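Local coordinates for protein excinuclease ABC, subunit A. (Deinococcus radiodurans, PDB 2VF7) that binds DNA, ATP and zinc, hydrolyses ATP, and probably takes part in recognising DNA damage for excision repair as a UvrA-family ABC protein, at residues T42-S47 with P766-R771; S47-L52 with V437-D442. The protein carries 1 engineered substitution. All coordinates share one frame; numbering follows the deposited sequence. Where two conformers were deposited one is given.

Contact 1. Residues T42-S47 with P766-R771; sequences TGVSGS and PADVER. With ADP (adenosine-5'-diphosphate), chain E.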
loop_
_atom_site.group_PDB
_atom_site.type_symbol
_atom_site.label_atom_id
_atom_site.label_comp_id
_atom_site.label_asym_id
_atom_site.label_seq_id
_atom_site.Cartn_x
_atom_site.Cartn_y
_atom_site.Cartn_z
ATOM N N THR A 42 23.294 -20.294 -10.367
ATOM C CA THR A 42 23.401 -21.100 -11.596
ATOM C C THR A 42 22.975 -22.569 -11.465
ATOM O O THR A 42 22.756 -23.070 -10.362
ATOM C CB THR A 42 24.811 -21.009 -12.234
ATOM O OG1 THR A 42 25.723 -21.852 -11.525
ATOM C CG2 THR A 42 25.324 -19.576 -12.220
ATOM N N GLY A 43 22.860 -23.253 -12.602
ATOM C CA GLY A 43 22.406 -24.634 -12.627
ATOM C C GLY A 43 21.278 -24.820 -13.630
ATOM O O GLY A 43 20.743 -23.831 -14.134
ATOM N N VAL A 44 20.913 -26.075 -13.915
ATOM C CA VAL A 44 19.906 -26.372 -14.949
ATOM C C VAL A 44 18.564 -25.757 -14.598
ATOM O O VAL A 44 18.353 -25.302 -13.471
ATOM C CB VAL A 44 19.761 -27.899 -15.275
ATOM C CG1 VAL A 44 21.062 -28.468 -15.824
ATOM C CG2 VAL A 44 19.302 -28.677 -14.061
ATOM N N SER A 45 17.669 -25.704 -15.573
ATOM C CA SER A 45 16.355 -25.134 -15.358
ATOM C C SER A 45 15.554 -26.135 -14.568
ATOM O O SER A 45 15.672 -27.332 -14.779
ATOM C CB SER A 45 15.676 -24.828 -16.690
ATOM O OG SER A 45 15.320 -26.023 -17.329
ATOM N N GLY A 46 14.763 -25.634 -13.636
ATOM C CA GLY A 46 13.988 -26.487 -12.759
ATOM C C GLY A 46 14.788 -26.968 -11.577
ATOM O O GLY A 46 14.241 -27.643 -10.716
ATOM N N SER A 47 16.073 -26.615 -11.524
ATOM C CA SER A 47 16.939 -27.022 -10.405
ATOM C C SER A 47 16.613 -26.347 -9.058
ATOM O O SER A 47 16.855 -26.934 -8.001
ATOM C CB SER A 47 18.437 -26.843 -10.750
ATOM O OG SER A 47 18.900 -25.532 -10.459
ATOM N N PRO A 766 23.104 -24.116 -20.741
ATOM C CA PRO A 766 23.843 -24.717 -21.859
ATOM C C PRO A 766 23.618 -26.229 -22.025
ATOM O O PRO A 766 23.629 -26.711 -23.145
ATOM C CB PRO A 766 25.303 -24.412 -21.501
ATOM C CG PRO A 766 25.218 -23.124 -20.775
ATOM C CD PRO A 766 23.949 -23.157 -19.994
ATOM N N ALA A 767 23.418 -26.954 -20.922
ATOM C CA ALA A 767 23.179 -28.394 -20.964
ATOM C C ALA A 767 21.773 -28.736 -21.453
ATOM O O ALA A 767 21.571 -29.782 -22.071
ATOM C CB ALA A 767 23.432 -29.026 -19.604
ATOM N N ASP A 768 20.811 -27.862 -21.164
ATOM C CA ASP A 768 19.427 -28.064 -21.574
ATOM C C ASP A 768 19.296 -27.917 -23.085
ATOM O O ASP A 768 18.538 -28.647 -23.710
ATOM C CB ASP A 768 18.474 -27.050 -20.913
ATOM C CG ASP A 768 18.268 -27.270 -19.401
ATOM O OD1 ASP A 768 18.264 -28.422 -18.897
ATOM O OD2 ASP A 768 18.059 -26.253 -18.710
ATOM N N VAL A 769 20.016 -26.967 -23.674
ATOM C CA VAL A 769 19.791 -26.634 -25.075
ATOM C C VAL A 769 20.169 -27.785 -25.996
ATOM O O VAL A 769 19.531 -27.982 -27.027
ATOM C CB VAL A 769 20.391 -25.236 -25.506
ATOM C CG1 VAL A 769 21.085 -24.533 -24.366
ATOM C CG2 VAL A 769 21.300 -25.338 -26.736
ATOM N N GLU A 770 21.169 -28.566 -25.592
ATOM C CA GLU A 770 21.516 -29.805 -26.272
ATOM C C GLU A 770 20.293 -30.727 -26.464
ATOM O O GLU A 770 20.052 -31.222 -27.571
ATOM C CB GLU A 770 22.640 -30.534 -25.521
ATOM C CG GLU A 770 23.892 -29.674 -25.254
ATOM C CD GLU A 770 25.179 -30.488 -25.042
ATOM O OE1 GLU A 770 26.271 -29.869 -25.057
ATOM O OE2 GLU A 770 25.116 -31.729 -24.850
ATOM N N ARG A 771 19.528 -30.936 -25.395
ATOM C CA ARG A 771 18.288 -31.721 -25.443
ATOM C C ARG A 771 17.197 -31.059 -26.304
ATOM O O ARG A 771 16.411 -31.754 -26.956
ATOM C CB ARG A 771 17.760 -31.986 -24.021
ATOM C CG ARG A 771 16.563 -32.965 -23.920
ATOM C CD ARG A 771 15.736 -32.776 -22.620
ATOM N NE ARG A 771 15.815 -33.906 -21.686
ATOM C CZ ARG A 771 15.181 -35.076 -21.845
ATOM N NH1 ARG A 771 14.435 -35.301 -22.924
ATOM N NH2 ARG A 771 15.304 -36.042 -20.940
HETATM P PB ADP E . 15.013 -22.610 -11.894
HETATM O O1B ADP E . 16.426 -23.111 -11.980
HETATM O O2B ADP E . 14.176 -22.956 -13.090
HETATM O O3B ADP E . 14.946 -21.135 -11.541
HETATM P PA ADP E . 12.790 -23.153 -10.287
HETATM O O1A ADP E . 12.097 -22.389 -11.417
HETATM O O2A ADP E . 12.716 -22.612 -8.898
HETATM O O3A ADP E . 14.329 -23.409 -10.663
HETATM O "O5'" ADP E . 12.089 -24.600 -10.229
HETATM C "C5'" ADP E . 12.109 -25.476 -9.099
HETATM C "C4'" ADP E . 10.683 -25.917 -8.811
HETATM O "O4'" ADP E . 9.952 -24.786 -8.322
HETATM C "C3'" ADP E . 9.903 -26.433 -10.020
HETATM O "O3'" ADP E . 9.089 -27.576 -9.658
HETATM C "C2'" ADP E . 9.047 -25.231 -10.391
HETATM O "O2'" ADP E . 7.883 -25.564 -11.141
HETATM C "C1'" ADP E . 8.724 -24.631 -9.028
HETATM N N9 ADP E . 8.397 -23.193 -9.076
HETATM C C8 ADP E . 9.231 -22.214 -9.488
HETATM N N7 ADP E . 8.662 -20.995 -9.436
HETATM C C5 ADP E . 7.419 -21.198 -8.960
HETATM C C6 ADP E . 6.286 -20.321 -8.616
HETATM N N6 ADP E . 6.376 -18.980 -8.815
HETATM N N1 ADP E . 5.175 -20.904 -8.134
HETATM C C2 ADP E . 5.070 -22.239 -7.936
HETATM N N3 ADP E . 6.064 -23.092 -8.213
HETATM C C4 ADP E . 7.247 -22.636 -8.713
HETATM O O HOH W 1 16.004 -29.163 -17.005
#

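Contact 2. Residues S47-L52 with V437-D442; sequences SGKSSL and VEHDLD. With ADP (adenosine-5'-diphosphate), chain E.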
loop_
_atom_site.group_PDB
_atom_site.type_symbol
_atom_site.label_atom_id
_atom_site.label_comp_id
_atom_site.label_asym_id
_atom_site.label_seq_id
_atom_site.Cartn_x
_atom_site.Cartn_y
_atom_site.Cartn_z
ATOM N N SER A 47 16.073 -26.615 -11.524
ATOM C CA SER A 47 16.939 -27.022 -10.405
ATOM C C SER A 47 16.613 -26.347 -9.058
ATOM O O SER A 47 16.855 -26.934 -8.001
ATOM C CB SER A 47 18.437 -26.843 -10.750
ATOM O OG SER A 47 18.900 -25.532 -10.459
ATOM N N GLY A 48 16.088 -25.121 -9.094
ATOM C CA GLY A 48 15.675 -24.383 -7.878
ATOM C C GLY A 48 16.336 -23.012 -7.726
ATOM O O GLY A 48 16.301 -22.414 -6.646
ATOM N N LYS A 49 16.932 -22.503 -8.801
ATOM C CA LYS A 49 17.641 -21.202 -8.779
ATOM C C LYS A 49 16.732 -20.028 -8.383
ATOM O O LYS A 49 17.125 -19.169 -7.580
ATOM C CB LYS A 49 18.227 -20.884 -10.147
ATOM C CG LYS A 49 19.191 -21.886 -10.740
ATOM C CD LYS A 49 19.929 -21.208 -11.906
ATOM C CE LYS A 49 19.059 -21.020 -13.132
ATOM N NZ LYS A 49 18.447 -22.346 -13.498
ATOM N N SER A 50 15.531 -19.981 -8.962
ATOM C CA SER A 50 14.548 -18.953 -8.638
ATOM C C SER A 50 13.881 -19.181 -7.321
ATOM O O SER A 50 13.685 -18.227 -6.581
ATOM C CB SER A 50 13.482 -18.850 -9.712
ATOM O OG SER A 50 14.032 -18.184 -10.835
ATOM N N SER A 51 13.501 -20.422 -7.014
ATOM C CA SER A 51 12.963 -20.724 -5.684
ATOM C C SER A 51 13.855 -20.154 -4.560
ATOM O O SER A 51 13.354 -19.777 -3.516
ATOM C CB SER A 51 12.769 -22.225 -5.495
ATOM O OG SER A 51 11.732 -22.717 -6.317
ATOM N N LEU A 52 15.162 -20.070 -4.813
ATOM C CA LEU A 52 16.167 -19.507 -3.885
ATOM C C LEU A 52 16.316 -17.975 -3.972
ATOM O O LEU A 52 15.983 -17.266 -3.015
ATOM C CB LEU A 52 17.519 -20.205 -4.064
ATOM C CG LEU A 52 18.643 -19.955 -3.049
ATOM C CD1 LEU A 52 18.177 -20.088 -1.614
ATOM C CD2 LEU A 52 19.782 -20.905 -3.325
ATOM N N VAL A 437 20.313 -14.497 -11.262
ATOM C CA VAL A 437 20.189 -15.800 -11.908
ATOM C C VAL A 437 20.457 -15.674 -13.391
ATOM O O VAL A 437 19.779 -14.932 -14.105
ATOM C CB VAL A 437 18.885 -16.602 -11.528
ATOM C CG1 VAL A 437 17.927 -15.770 -10.716
ATOM C CG2 VAL A 437 18.232 -17.249 -12.732
ATOM N N GLU A 438 21.472 -16.404 -13.827
ATOM C CA GLU A 438 22.027 -16.281 -15.159
ATOM C C GLU A 438 22.446 -17.642 -15.717
ATOM O O GLU A 438 22.835 -18.556 -14.969
ATOM C CB GLU A 438 23.229 -15.316 -15.134
ATOM C CG GLU A 438 23.768 -14.919 -16.493
ATOM C CD GLU A 438 22.717 -14.301 -17.412
ATOM O OE1 GLU A 438 22.475 -13.077 -17.295
ATOM O OE2 GLU A 438 22.148 -15.026 -18.272
ATOM N N HIS A 439 22.357 -17.762 -17.041
ATOM C CA HIS A 439 22.891 -18.912 -17.777
ATOM C C HIS A 439 24.111 -18.566 -18.626
ATOM O O HIS A 439 24.903 -19.444 -18.960
ATOM C CB HIS A 439 21.799 -19.534 -18.640
ATOM C CG HIS A 439 20.748 -20.225 -17.841
ATOM N ND1 HIS A 439 19.473 -19.725 -17.703
ATOM C CD2 HIS A 439 20.794 -21.360 -17.104
ATOM C CE1 HIS A 439 18.766 -20.541 -16.939
ATOM N NE2 HIS A 439 19.549 -21.534 -16.552
ATOM N N ASP A 440 24.249 -17.289 -18.976
ATOM C CA ASP A 440 25.377 -16.806 -19.784
ATOM C C ASP A 440 26.704 -17.104 -19.107
ATOM O O ASP A 440 26.955 -16.643 -17.997
ATOM C CB ASP A 440 25.258 -15.300 -20.014
ATOM C CG ASP A 440 26.045 -14.824 -21.218
ATOM O OD1 ASP A 440 27.180 -15.286 -21.424
ATOM O OD2 ASP A 440 25.533 -13.975 -21.978
ATOM N N LEU A 441 27.548 -17.876 -19.788
ATOM C CA LEU A 441 28.854 -18.276 -19.271
ATOM C C LEU A 441 29.830 -17.101 -19.169
ATOM O O LEU A 441 30.737 -17.109 -18.347
ATOM C CB LEU A 441 29.447 -19.383 -20.148
ATOM C CG LEU A 441 28.745 -20.748 -20.195
ATOM C CD1 LEU A 441 29.455 -21.648 -21.203
ATOM C CD2 LEU A 441 28.659 -21.424 -18.824
ATOM N N ASP A 442 29.638 -16.103 -20.022
ATOM C CA ASP A 442 30.405 -14.858 -19.971
ATOM C C ASP A 442 30.165 -14.034 -18.701
ATOM O O ASP A 442 31.089 -13.365 -18.232
ATOM C CB ASP A 442 30.108 -13.999 -21.199
ATOM C CG ASP A 442 31.121 -14.198 -22.297
ATOM O OD1 ASP A 442 32.251 -13.688 -22.142
ATOM O OD2 ASP A 442 30.787 -14.857 -23.307
HETATM P PB ADP E . 15.013 -22.610 -11.894
HETATM O O1B ADP E . 16.426 -23.111 -11.980
HETATM O O2B ADP E . 14.176 -22.956 -13.090
HETATM O O3B ADP E . 14.946 -21.135 -11.541
HETATM P PA ADP E . 12.790 -23.153 -10.287
HETATM O O1A ADP E . 12.097 -22.389 -11.417
HETATM O O2A ADP E . 12.716 -22.612 -8.898
HETATM O O3A ADP E . 14.329 -23.409 -10.663
HETATM O "O5'" ADP E . 12.089 -24.600 -10.229
HETATM C "C5'" ADP E . 12.109 -25.476 -9.099
HETATM C "C4'" ADP E . 10.683 -25.917 -8.811
HETATM O "O4'" ADP E . 9.952 -24.786 -8.322
HETATM C "C3'" ADP E . 9.903 -26.433 -10.020
HETATM O "O3'" ADP E . 9.089 -27.576 -9.658
HETATM C "C2'" ADP E . 9.047 -25.231 -10.391
HETATM O "O2'" ADP E . 7.883 -25.564 -11.141
HETATM C "C1'" ADP E . 8.724 -24.631 -9.028
HETATM N N9 ADP E . 8.397 -23.193 -9.076
HETATM C C8 ADP E . 9.231 -22.214 -9.488
HETATM N N7 ADP E . 8.662 -20.995 -9.436
HETATM C C5 ADP E . 7.419 -21.198 -8.960
HETATM C C6 ADP E . 6.286 -20.321 -8.616
HETATM N N6 ADP E . 6.376 -18.980 -8.815
HETATM N N1 ADP E . 5.175 -20.904 -8.134
HETATM C C2 ADP E . 5.070 -22.239 -7.936
HETATM N N3 ADP E . 6.064 -23.092 -8.213
HETATM C C4 ADP E . 7.247 -22.636 -8.713
#

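Contact 1. Residues T42-S47 with P766-R771
Two donors of S45 converge on one carboxylate oxygen of D768. The backbone S45 N reaches D768 OD2 at 3.2 Å along a nearly straight line (161°) and takes its syn lone pair, whereas S45 OG, 3.1 Å from the same D768 OD2, comes from above the carboxylate plane. With chi1 at 71°, OG of S45 sits between its own backbone N and carbonyl carbon, which lets hydroxyl and amide grip the same oxygen. H765 N also donates to OD2. The other oxygen is held through water: one molecule donates to D768 OD1 (3.0 Å) and to S45 O (2.9 Å). S45 belongs to the Walker A loop (P-loop) between strand 38-42 and helix 49-69, and D768 lies on helix 766-781 of the second ABC half, so the bonds join the two nucleotide-binding halves of one chain. A leucine in place of D768 would probably leave S45 N and S45 OG without their shared acceptor and the water without one of its mates. Apolar contact is slight: V44 CG1 lies 4.5 Å from A767 CB, and helix 480-487 touches both side chains. On the ligand side, G46 N donates to ADP O2B at 2.8 Å.

Contact 2. Residues S47-L52 with V437-D442
The Walker A lysine, K49, at the start of helix 49-69, meets the end of strand 433-437 and the turn after it. K49 CE packs on V437 CG2 at 3.9 Å, and K49 NZ makes a weak hydrogen bond of 3.3 Å to H439 NE2, approaching the ring obliquely. Bends at chi3 (-73°) and chi4 (-53°) wrap the lysine chain round ADP O1B and set NZ between that oxygen and the imidazole, where K49 NZ donates a hydrogen bond of 2.6 Å to ADP O1B. H439 has a second partner, as its ND1 makes a weak bond to E407. Further bonds hold the diphosphate. S50 N donates to ADP O3B at 2.9 Å, and S51 grips ADP O2A with both its backbone N and its hydroxyl, the latter (S51 OG) at 2.8 Å from O2A. Behind the histidine, E438 OE2 accepts from H439 N and D440 N, which come from opposite faces of the carboxylate plane and tie down the backbone carrying the ring. With K49 on the beta phosphate and H439 linked to it through K49 NZ, the arrangement is that of an ABC ATPase; from its VEHD sequence just after a core strand, H439 is probably the switch (H-loop) histidine.

In the fold
Contacts 1 and 2 have centres about 9 Å apart, share S47, and use successive parts of the Walker A loop and the start of helix 49-69, meeting at the diphosphate of one ADP. K49 of contact 2 reaches back into contact 1: K49 NZ lies 2.8 Å from G43 O, a probable hydrogen bond, so the ammonium bridges loop backbone and phosphate. H439 NE2 also packs 3.5 Å from the same G43 O. Segment 437-442 begins at the end of strand 433-437, the parallel neighbour of strand 38-42, whereas 766-771 comes from the second ABC half. R101 and Q726 also hydrogen-bond the ADP from outside these segments.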